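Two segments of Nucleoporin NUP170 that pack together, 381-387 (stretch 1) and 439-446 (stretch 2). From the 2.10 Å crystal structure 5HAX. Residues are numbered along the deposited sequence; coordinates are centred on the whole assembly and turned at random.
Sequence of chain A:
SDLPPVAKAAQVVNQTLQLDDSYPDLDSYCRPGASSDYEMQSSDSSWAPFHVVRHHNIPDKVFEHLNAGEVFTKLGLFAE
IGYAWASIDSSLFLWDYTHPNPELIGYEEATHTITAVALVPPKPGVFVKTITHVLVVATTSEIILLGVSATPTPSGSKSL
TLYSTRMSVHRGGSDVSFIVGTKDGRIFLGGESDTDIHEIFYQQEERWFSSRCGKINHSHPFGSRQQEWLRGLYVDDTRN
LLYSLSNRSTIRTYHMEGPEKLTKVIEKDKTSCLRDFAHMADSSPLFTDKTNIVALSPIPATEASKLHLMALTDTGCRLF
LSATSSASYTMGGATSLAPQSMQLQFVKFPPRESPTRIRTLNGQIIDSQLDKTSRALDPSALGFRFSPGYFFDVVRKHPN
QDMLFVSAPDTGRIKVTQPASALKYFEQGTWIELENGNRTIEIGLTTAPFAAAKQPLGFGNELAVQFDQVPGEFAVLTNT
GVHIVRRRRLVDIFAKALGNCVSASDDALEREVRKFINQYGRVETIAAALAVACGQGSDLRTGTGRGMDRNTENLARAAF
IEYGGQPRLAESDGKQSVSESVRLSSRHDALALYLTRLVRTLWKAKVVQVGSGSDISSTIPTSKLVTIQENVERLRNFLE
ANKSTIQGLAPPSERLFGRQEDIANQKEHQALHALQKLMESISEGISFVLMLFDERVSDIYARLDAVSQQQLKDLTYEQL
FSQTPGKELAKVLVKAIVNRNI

Stretch 1 381-387: ALGFRFS
Stretch 2 (439-446) RTIEIGLT

Two β-strands need not share hydrogen bonds to pack closely, and a pair of segments from the nucleoporin NUP170 illustrates how side chains packed against a neighbouring strand's side chains and backbone can do the work. Strand 381-386 and strand 440-445 run almost exactly parallel, their N-to-C directions differing by 2°, but their axes approach no closer than 8.1 Å. That is too far for the ladder of a shared sheet, and no hydrogen bond crosses the gap. The register pairs Leu 382 with Glu 442 (CA to CA 8.2 Å), Phe 384 with Ile 443 (CA to CA 7.3 Å) and Phe 386 with Leu 445 (CA to CA 8.0 Å).

From Leu 382 to Phe 386 the backbone is extended, and every second residue faces the other strand. Ala 381, with phi/psi of -94/-39, makes no contact. At Leu 382 (-138/149) CB points toward the other strand, and the m,t rotamer carries Leu 382 CD1 to 3.5 Å from Thr 440 O and 3.7 Å from Ile 441 O, a van der Waals contact. Thr 440 (-70/137, chi1 m) points its CB toward stretch 1; Ile 441 (-112/-47; m,t) and Glu 442 (-158/152; t,t, chi3 -12°) point theirs away, and Glu 442 OE1 is hydrogen-bonded elsewhere in the structure. Gly 383 (-151/147) has no side chain; a CB there would point away.

Phe 384 (-144/143) has chi1 -52° (m) and chi2 -95°, which lays its ring alongside Ile 443. Ile 443 CB lies 4.0 Å from the centroid of the Phe 384 ring, 17° off the ring normal, a CH-pi contact over the face. Phe 384 CD2 is 3.9 Å from Ile 443 CB, while Phe 384 CZ reaches 3.6 Å from Ile 443 N. A β-branched residue suits this place: Ile 443, buried, m,t and extended at -134/127, offers a broad apolar surface close to its backbone.

Arg 385 (-129/134; chi1 to chi3 all t, chi4 -84°) has its guanidinium hydrogen-bonded elsewhere in the structure. Phe 386 (-125/138; chi1 -54°, m; chi2 -82°) then repeats the conformation of Phe 384. Phe 386 CZ meets Ile 443 O at 3.8 Å, with the oxygen at the ring edge, and Phe 386 CE2 lies 4.3 Å from Ile 443 CG2. Ile 443 therefore touches both aromatic rings. Farther along, Phe 386 CE1 is 4.2 Å from CB of Leu 445, a t,p rotamer on a -80/132 backbone. Between Ile 443 and Leu 445, Gly 444 (-137/153) presents bare backbone, and Gly 444 CA lies 4.3 Å from Phe 386 CZ. Ser 387 (-54/140) leaves the strand and the contact. Altogether 347 Å² is buried, counting both sides.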

ATOM      1  N   ALA A 381       7.417  21.584   0.029  1.00 38.17           N
ATOM      2  CA  ALA A 381       6.911  21.936  -1.294  1.00 44.43           C
ATOM      3  C   ALA A 381       5.927  20.904  -1.833  1.00 44.24           C
ATOM      4  O   ALA A 381       4.929  21.272  -2.460  1.00 43.16           O
ATOM      5  CB  ALA A 381       8.076  22.094  -2.275  1.00 40.97           C
ATOM      6  N   LEU A 382       6.198  19.620  -1.603  1.00 44.91           N
ATOM      7  CA  LEU A 382       5.350  18.530  -2.063  1.00 43.47           C
ATOM      8  C   LEU A 382       5.238  17.498  -0.954  1.00 34.20           C
ATOM      9  O   LEU A 382       6.175  17.310  -0.174  1.00 35.96           O
ATOM     10  CB  LEU A 382       5.916  17.865  -3.327  1.00 44.94           C
ATOM     11  CG  LEU A 382       6.067  18.740  -4.568  1.00 50.17           C
ATOM     12  CD1 LEU A 382       6.928  18.034  -5.605  1.00 46.70           C
ATOM     13  CD2 LEU A 382       4.701  19.079  -5.142  1.00 53.09           C
ATOM     14  N   GLY A 383       4.097  16.821  -0.897  1.00 38.20           N
ATOM     15  CA  GLY A 383       3.870  15.817   0.128  1.00 41.77           C
ATOM     16  C   GLY A 383       2.931  14.732  -0.343  1.00 36.44           C
ATOM     17  O   GLY A 383       2.001  14.981  -1.117  1.00 35.01           O
ATOM     18  N   PHE A 384       3.172  13.512   0.145  1.00 33.75           N
ATOM     19  CA  PHE A 384       2.396  12.340  -0.241  1.00 35.92           C
ATOM     20  C   PHE A 384       2.229  11.417   0.958  1.00 39.23           C
ATOM     21  O   PHE A 384       3.151  11.266   1.766  1.00 38.96           O
ATOM     22  CB  PHE A 384       3.080  11.572  -1.381  1.00 40.64           C
ATOM     23  CG  PHE A 384       3.446  12.426  -2.561  1.00 41.13           C
ATOM     24  CD1 PHE A 384       2.593  12.533  -3.646  1.00 44.70           C
ATOM     25  CD2 PHE A 384       4.646  13.120  -2.589  1.00 42.46           C
ATOM     26  CE1 PHE A 384       2.929  13.318  -4.734  1.00 40.91           C
ATOM     27  CE2 PHE A 384       4.985  13.906  -3.673  1.00 43.43           C
ATOM     28  CZ  PHE A 384       4.125  14.004  -4.746  1.00 43.62           C
ATOM     29  N   ARG A 385       1.053  10.796   1.064  1.00 38.55           N
ATOM     30  CA  ARG A 385       0.787   9.777   2.074  1.00 42.27           C
ATOM     31  C   ARG A 385       0.207   8.546   1.398  1.00 44.17           C
ATOM     32  O   ARG A 385      -0.700   8.656   0.567  1.00 44.20           O
ATOM     33  CB  ARG A 385      -0.177  10.276   3.157  1.00 47.62           C
ATOM     34  CG  ARG A 385      -0.404   9.270   4.287  1.00 46.84           C
ATOM     35  CD  ARG A 385      -1.579   9.662   5.177  1.00 38.40           C
ATOM     36  NE  ARG A 385      -1.747   8.744   6.303  1.00 41.45           N
ATOM     37  CZ  ARG A 385      -2.410   7.590   6.247  1.00 40.92           C
ATOM     38  NH1 ARG A 385      -2.974   7.188   5.116  1.00 39.89           N
ATOM     39  NH2 ARG A 385      -2.503   6.829   7.330  1.00 40.80           N
ATOM     40  N   PHE A 386       0.735   7.377   1.760  1.00 38.85           N
ATOM     41  CA  PHE A 386       0.229   6.094   1.294  1.00 41.37           C
ATOM     42  C   PHE A 386      -0.088   5.221   2.497  1.00 34.64           C
ATOM     43  O   PHE A 386       0.671   5.196   3.471  1.00 37.71           O
ATOM     44  CB  PHE A 386       1.248   5.384   0.390  1.00 40.72           C
ATOM     45  CG  PHE A 386       1.721   6.220  -0.763  1.00 38.67           C
ATOM     46  CD1 PHE A 386       0.970   6.310  -1.920  1.00 39.90           C
ATOM     47  CD2 PHE A 386       2.917   6.912  -0.690  1.00 44.25           C
ATOM     48  CE1 PHE A 386       1.400   7.076  -2.983  1.00 41.84           C
ATOM     49  CE2 PHE A 386       3.352   7.680  -1.751  1.00 39.41           C
ATOM     50  CZ  PHE A 386       2.592   7.762  -2.898  1.00 42.70           C
ATOM     51  N   SER A 387      -1.220   4.522   2.436  1.00 37.45           N
ATOM     52  CA  SER A 387      -1.578   3.564   3.475  1.00 40.09           C
ATOM     53  C   SER A 387      -0.431   2.573   3.659  1.00 37.08           C
ATOM     54  O   SER A 387       0.178   2.151   2.675  1.00 36.33           O
ATOM     55  CB  SER A 387      -2.868   2.820   3.121  1.00 41.29           C
ATOM     56  OG  SER A 387      -3.962   3.709   2.984  1.00 43.01           O
ATOM     57  N   ARG A 439      15.312  18.098  -8.837  1.00 63.40           N
ATOM     58  CA  ARG A 439      14.053  18.668  -8.379  1.00 62.80           C
ATOM     59  C   ARG A 439      12.980  17.590  -8.460  1.00 52.73           C
ATOM     60  O   ARG A 439      12.671  17.099  -9.551  1.00 53.32           O
ATOM     61  CB  ARG A 439      13.657  19.880  -9.221  1.00 63.21           C
ATOM     62  CG  ARG A 439      12.418  20.605  -8.716  1.00 70.73           C
ATOM     63  CD  ARG A 439      12.058  21.778  -9.613  1.00 79.20           C
ATOM     64  NE  ARG A 439      11.293  22.796  -8.900  1.00 85.10           N
ATOM     65  CZ  ARG A 439      11.830  23.704  -8.090  1.00 84.19           C
ATOM     66  NH1 ARG A 439      11.058  24.595  -7.482  1.00 84.46           N
ATOM     67  NH2 ARG A 439      13.142  23.723  -7.882  1.00 81.49           N
ATOM     68  N   THR A 440      12.422  17.218  -7.311  1.00 50.82           N
ATOM     69  CA  THR A 440      11.373  16.209  -7.286  1.00 46.23           C
ATOM     70  C   THR A 440      10.100  16.760  -7.914  1.00 50.01           C
ATOM     71  O   THR A 440       9.708  17.902  -7.665  1.00 49.72           O
ATOM     72  CB  THR A 440      11.102  15.757  -5.851  1.00 51.29           C
ATOM     73  OG1 THR A 440      12.324  15.311  -5.250  1.00 52.98           O
ATOM     74  CG2 THR A 440      10.081  14.621  -5.822  1.00 43.04           C
ATOM     75  N   ILE A 441       9.457  15.934  -8.734  1.00 43.70           N
ATOM     76  CA  ILE A 441       8.245  16.309  -9.454  1.00 42.73           C
ATOM     77  C   ILE A 441       7.033  15.544  -8.934  1.00 43.56           C
ATOM     78  O   ILE A 441       5.980  16.130  -8.682  1.00 42.78           O
ATOM     79  CB  ILE A 441       8.425  16.091 -10.973  1.00 46.54           C
ATOM     80  CG1 ILE A 441       9.475  17.066 -11.517  1.00 53.00           C
ATOM     81  CG2 ILE A 441       7.098  16.273 -11.713  1.00 45.25           C
ATOM     82  CD1 ILE A 441       9.925  16.763 -12.926  1.00 52.27           C
ATOM     83  N   GLU A 442       7.165  14.231  -8.769  1.00 40.19           N
ATOM     84  CA  GLU A 442       6.030  13.394  -8.412  1.00 41.92           C
ATOM     85  C   GLU A 442       6.545  12.118  -7.764  1.00 44.29           C
ATOM     86  O   GLU A 442       7.663  11.674  -8.041  1.00 38.53           O
ATOM     87  CB  GLU A 442       5.180  13.069  -9.647  1.00 42.38           C
ATOM     88  CG  GLU A 442       3.775  12.590  -9.335  1.00 56.23           C
ATOM     89  CD  GLU A 442       2.995  12.217 -10.584  1.00 61.61           C
ATOM     90  OE1 GLU A 442       3.455  12.547 -11.699  1.00 58.79           O
ATOM     91  OE2 GLU A 442       1.922  11.591 -10.451  1.00 67.60           O
ATOM     92  N   ILE A 443       5.719  11.540  -6.894  1.00 41.98           N
ATOM     93  CA  ILE A 443       6.023  10.282  -6.223  1.00 38.93           C
ATOM     94  C   ILE A 443       4.781   9.406  -6.295  1.00 41.87           C
ATOM     95  O   ILE A 443       3.690   9.842  -5.910  1.00 40.64           O
ATOM     96  CB  ILE A 443       6.458  10.499  -4.759  1.00 44.53           C
ATOM     97  CG1 ILE A 443       7.723  11.362  -4.710  1.00 37.30           C
ATOM     98  CG2 ILE A 443       6.700   9.156  -4.066  1.00 40.63           C
ATOM     99  CD1 ILE A 443       8.187  11.721  -3.306  1.00 38.57           C
ATOM    100  N   GLY A 444       4.946   8.185  -6.788  1.00 39.08           N
ATOM    101  CA  GLY A 444       3.824   7.279  -6.966  1.00 41.38           C
ATOM    102  C   GLY A 444       4.166   5.871  -6.530  1.00 43.09           C
ATOM    103  O   GLY A 444       5.325   5.450  -6.554  1.00 40.98           O
ATOM    104  N   LEU A 445       3.130   5.143  -6.126  1.00 38.81           N
ATOM    105  CA  LEU A 445       3.275   3.766  -5.675  1.00 43.94           C
ATOM    106  C   LEU A 445       3.388   2.835  -6.878  1.00 44.23           C
ATOM    107  O   LEU A 445       2.598   2.933  -7.821  1.00 40.82           O
ATOM    108  CB  LEU A 445       2.080   3.379  -4.802  1.00 42.65           C
ATOM    109  CG  LEU A 445       2.030   1.964  -4.225  1.00 45.66           C
ATOM    110  CD1 LEU A 445       3.098   1.763  -3.163  1.00 46.73           C
ATOM    111  CD2 LEU A 445       0.647   1.679  -3.656  1.00 48.15           C
ATOM    112  N   THR A 446       4.376   1.936  -6.845  1.00 40.36           N
ATOM    113  CA  THR A 446       4.599   0.984  -7.930  1.00 38.84           C
ATOM    114  C   THR A 446       4.044  -0.401  -7.635  1.00 47.95           C
ATOM    115  O   THR A 446       3.823  -1.173  -8.575  1.00 44.17           O
ATOM    116  CB  THR A 446       6.097   0.847  -8.230  1.00 40.78           C
ATOM    117  OG1 THR A 446       6.746   0.162  -7.152  1.00 41.19           O
ATOM    118  CG2 THR A 446       6.740   2.209  -8.434  1.00 43.17           C
TER